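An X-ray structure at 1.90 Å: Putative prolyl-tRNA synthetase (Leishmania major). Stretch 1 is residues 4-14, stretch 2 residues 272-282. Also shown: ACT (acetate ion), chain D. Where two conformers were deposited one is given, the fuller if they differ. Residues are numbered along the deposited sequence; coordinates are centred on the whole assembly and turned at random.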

# COMPACT_ATOMS: atom_id res chain seq x y z
N GLY A 4 -8.53 -22.44 24.70
CA GLY A 4 -7.74 -21.37 25.32
C GLY A 4 -6.26 -21.44 24.95
O GLY A 4 -5.90 -21.91 23.86
N ILE A 5 -5.42 -20.97 25.88
CA ILE A 5 -3.98 -20.73 25.64
C ILE A 5 -3.19 -21.54 26.64
O ILE A 5 -3.65 -21.71 27.76
CB ILE A 5 -3.67 -19.20 25.78
CG1 ILE A 5 -4.48 -18.44 24.73
CG2 ILE A 5 -2.17 -18.89 25.69
CD1 ILE A 5 -4.20 -18.85 23.30
N ALA A 6 -2.02 -22.02 26.26
CA ALA A 6 -1.33 -23.02 27.08
C ALA A 6 -0.44 -22.46 28.18
O ALA A 6 0.04 -23.23 29.03
CB ALA A 6 -0.53 -23.99 26.20
N ALA A 7 -0.24 -21.15 28.24
CA ALA A 7 0.57 -20.58 29.31
C ALA A 7 -0.05 -19.25 29.64
O ALA A 7 -0.62 -18.63 28.74
CB ALA A 7 2.00 -20.38 28.88
N LYS A 8 0.07 -18.84 30.90
CA LYS A 8 -0.36 -17.53 31.34
C LYS A 8 0.74 -16.52 31.04
O LYS A 8 1.97 -16.86 31.10
CB LYS A 8 -0.72 -17.50 32.83
CG LYS A 8 -2.04 -18.13 33.17
CD LYS A 8 -2.51 -17.76 34.58
CE LYS A 8 -3.79 -18.54 34.88
NZ LYS A 8 -4.51 -18.21 36.15
N ARG A 9 0.32 -15.28 30.72
CA ARG A 9 1.31 -14.21 30.43
C ARG A 9 2.26 -13.99 31.58
O ARG A 9 3.45 -13.74 31.37
CB ARG A 9 0.62 -12.90 30.19
CG ARG A 9 0.01 -12.78 28.84
CD ARG A 9 -1.09 -11.73 28.86
NE ARG A 9 -0.58 -10.49 29.38
CZ ARG A 9 -0.08 -9.49 28.62
NH1 ARG A 9 -0.01 -9.58 27.30
NH2 ARG A 9 0.38 -8.43 29.24
N GLU A 10 1.71 -14.07 32.80
CA GLU A 10 2.44 -13.76 34.07
C GLU A 10 3.40 -14.86 34.44
O GLU A 10 4.29 -14.65 35.28
CB GLU A 10 1.45 -13.57 35.24
CG GLU A 10 0.48 -12.39 35.10
CD GLU A 10 -0.75 -12.63 34.21
OE1 GLU A 10 -1.04 -13.79 33.84
OE2 GLU A 10 -1.43 -11.62 33.83
N GLU A 11 3.28 -16.02 33.78
CA GLU A 11 4.06 -17.19 34.13
C GLU A 11 5.09 -17.61 33.16
O GLU A 11 6.17 -17.99 33.57
CB GLU A 11 3.16 -18.37 34.42
CG GLU A 11 2.22 -18.10 35.56
CD GLU A 11 2.94 -17.72 36.84
OE1 GLU A 11 3.97 -18.35 37.15
OE2 GLU A 11 2.46 -16.83 37.55
N ASN A 12 4.78 -17.54 31.86
CA ASN A 12 5.74 -17.85 30.85
C ASN A 12 5.41 -17.06 29.57
O ASN A 12 4.75 -17.55 28.69
CB ASN A 12 5.75 -19.31 30.50
CG ASN A 12 6.88 -19.65 29.59
OD1 ASN A 12 7.42 -18.79 28.86
ND2 ASN A 12 7.24 -20.92 29.58
N PHE A 13 5.88 -15.85 29.51
CA PHE A 13 5.44 -14.92 28.46
C PHE A 13 5.84 -15.34 27.08
O PHE A 13 5.05 -15.23 26.16
CB PHE A 13 5.99 -13.54 28.79
CG PHE A 13 5.42 -12.44 27.95
CD1 PHE A 13 4.07 -12.19 27.94
CD2 PHE A 13 6.25 -11.63 27.19
CE1 PHE A 13 3.52 -11.17 27.22
CE2 PHE A 13 5.71 -10.63 26.45
CZ PHE A 13 4.35 -10.37 26.47
N SER A 14 7.05 -15.84 26.90
CA SER A 14 7.44 -16.34 25.58
C SER A 14 6.57 -17.46 25.02
O SER A 14 6.30 -17.46 23.83
CB SER A 14 8.85 -16.88 25.59
OG SER A 14 9.66 -15.82 25.91
C ACT D . 8.79 -12.73 24.14
O ACT D . 9.28 -13.73 23.64
OXT ACT D . 9.40 -11.88 24.86
CH3 ACT D . 7.33 -12.53 23.83
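Stretch 2 (272-282) MIMVHGDNRGM

Stretch 1 is mostly loop and turn. It becomes helical only at Phe13 and Ser14, where a helix starts and runs on later in the chain. Asn12 is the N-cap of that helix. Stretch 2 does the reverse. It ends a helix at Met272 to His276, and Gly277 is the first residue to leave helical angles. A type I beta turn follows from Asp278 to Gly281, closed by Gly281 N to Asp278 O at 3.1 Å.

The two segments run in opposite senses. The CA atoms of Lys8 and Asn279 are 5.4 Å apart, and those of Phe13 and Met274 are 8.9 Å apart. The turn of stretch 2 therefore lies by the loop of stretch 1, and its helix end by the start of the other helix.

Asn279 loses the most surface to the contact. Its side chain bridges two neighbours: Arg9 N donates to Asn279 OD1 at 2.8 Å, and Asn279 ND2 donates to Glu10 OE1 at 2.8 Å.

The CA-to-CB bond of Arg9 points toward stretch 2, and the side chain reaches the helix end. Arg9 NH1 donates to Met274 O at 2.8 Å, near the guanidinium plane. A weak bond joins Arg9 NH2 to the same Met274 O at 3.4 Å. Water 1 also links them: it accepts from Arg9 NH2 at 2.6 Å and donates to Met274 O at 2.6 Å. Gly277 O lies over one guanidinium face, 3.0 Å from Arg9 NH1, but the angle is too poor for a hydrogen bond.

Apolar contacts add to these polar ones. Ile5 packs on the turn, with Ile5 CG1 3.7 Å from Gly281 CA. Phe13 CZ meets Met274 CG at 3.7 Å, and Met274 SD sits at the ring edge, 5.1 Å from the Phe13 ring centroid. An acetate lies beside this pair, its CH3 3.2 Å from Met274 CE.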

# COMPACT_ATOMS: atom_id res chain seq x y z
N MET A 272 1.57 -4.52 19.93
CA MET A 272 0.10 -4.60 20.05
C MET A 272 -0.36 -5.89 20.71
O MET A 272 -1.16 -5.85 21.64
CB MET A 272 -0.53 -4.38 18.66
CG MET A 272 -2.06 -4.46 18.69
SD MET A 272 -2.71 -4.66 17.01
CE MET A 272 -2.26 -6.25 16.53
N ILE A 273 0.18 -7.01 20.27
CA ILE A 273 -0.10 -8.32 20.86
C ILE A 273 0.31 -8.41 22.30
O ILE A 273 -0.47 -8.79 23.17
CB ILE A 273 0.60 -9.41 20.06
CG1 ILE A 273 0.01 -9.55 18.64
CG2 ILE A 273 0.51 -10.77 20.78
CD1 ILE A 273 0.95 -10.24 17.70
N MET A 274 1.51 -7.93 22.57
CA MET A 274 2.07 -8.00 23.91
C MET A 274 1.32 -7.10 24.87
O MET A 274 1.20 -7.41 26.10
CB MET A 274 3.54 -7.58 23.86
CG MET A 274 4.40 -8.60 23.20
SD MET A 274 6.12 -8.34 23.37
CE MET A 274 6.52 -9.75 22.36
N VAL A 275 0.84 -5.97 24.37
CA VAL A 275 0.14 -5.01 25.22
C VAL A 275 -1.30 -5.45 25.55
O VAL A 275 -1.75 -5.36 26.70
CB VAL A 275 0.19 -3.58 24.61
CG1 VAL A 275 -0.71 -2.63 25.39
CG2 VAL A 275 1.63 -3.05 24.62
N HIS A 276 -2.01 -5.97 24.57
CA HIS A 276 -3.45 -6.22 24.75
C HIS A 276 -3.87 -7.64 24.96
O HIS A 276 -5.01 -7.89 25.44
CB HIS A 276 -4.20 -5.68 23.53
CG HIS A 276 -4.13 -4.22 23.37
ND1 HIS A 276 -4.61 -3.31 24.29
CD2 HIS A 276 -3.67 -3.50 22.34
CE1 HIS A 276 -4.45 -2.10 23.82
NE2 HIS A 276 -3.83 -2.19 22.66
N GLY A 277 -3.05 -8.58 24.57
CA GLY A 277 -3.38 -9.97 24.65
C GLY A 277 -3.57 -10.33 26.10
O GLY A 277 -3.00 -9.69 27.00
N ASP A 278 -4.44 -11.31 26.36
CA ASP A 278 -4.69 -11.72 27.75
C ASP A 278 -4.58 -13.21 27.90
O ASP A 278 -4.12 -13.93 26.97
CB ASP A 278 -5.99 -11.14 28.26
CG ASP A 278 -7.25 -11.74 27.53
OD1 ASP A 278 -7.06 -12.72 26.88
OD2 ASP A 278 -8.35 -11.09 27.65
N ASN A 279 -4.96 -13.74 29.08
CA ASN A 279 -4.80 -15.19 29.25
C ASN A 279 -5.77 -16.09 28.46
O ASN A 279 -5.56 -17.32 28.33
CB ASN A 279 -4.72 -15.54 30.74
CG ASN A 279 -3.40 -15.06 31.32
OD1 ASN A 279 -2.43 -14.99 30.60
ND2 ASN A 279 -3.41 -14.59 32.54
N ARG A 280 -6.74 -15.46 27.81
CA ARG A 280 -7.65 -16.17 26.90
C ARG A 280 -7.22 -16.07 25.43
O ARG A 280 -7.79 -16.75 24.57
CB ARG A 280 -9.08 -15.60 27.09
CG ARG A 280 -9.61 -15.77 28.50
CD ARG A 280 -10.84 -14.91 28.76
NE ARG A 280 -11.98 -15.59 28.17
CZ ARG A 280 -12.58 -16.65 28.71
NH1 ARG A 280 -12.21 -17.14 29.90
NH2 ARG A 280 -13.59 -17.22 28.06
N GLY A 281 -6.22 -15.23 25.11
CA GLY A 281 -5.72 -15.13 23.75
C GLY A 281 -5.45 -13.71 23.33
O GLY A 281 -5.36 -12.79 24.16
N MET A 282 -5.46 -13.51 22.03
CA MET A 282 -5.37 -12.13 21.49
C MET A 282 -6.64 -11.29 21.80
O MET A 282 -7.72 -11.83 22.04
CB MET A 282 -5.09 -12.25 20.00
CG MET A 282 -4.84 -10.92 19.28
SD MET A 282 -3.60 -9.94 20.16
CE MET A 282 -3.63 -8.29 19.40
O HOH W 1 2.43 -7.14 28.43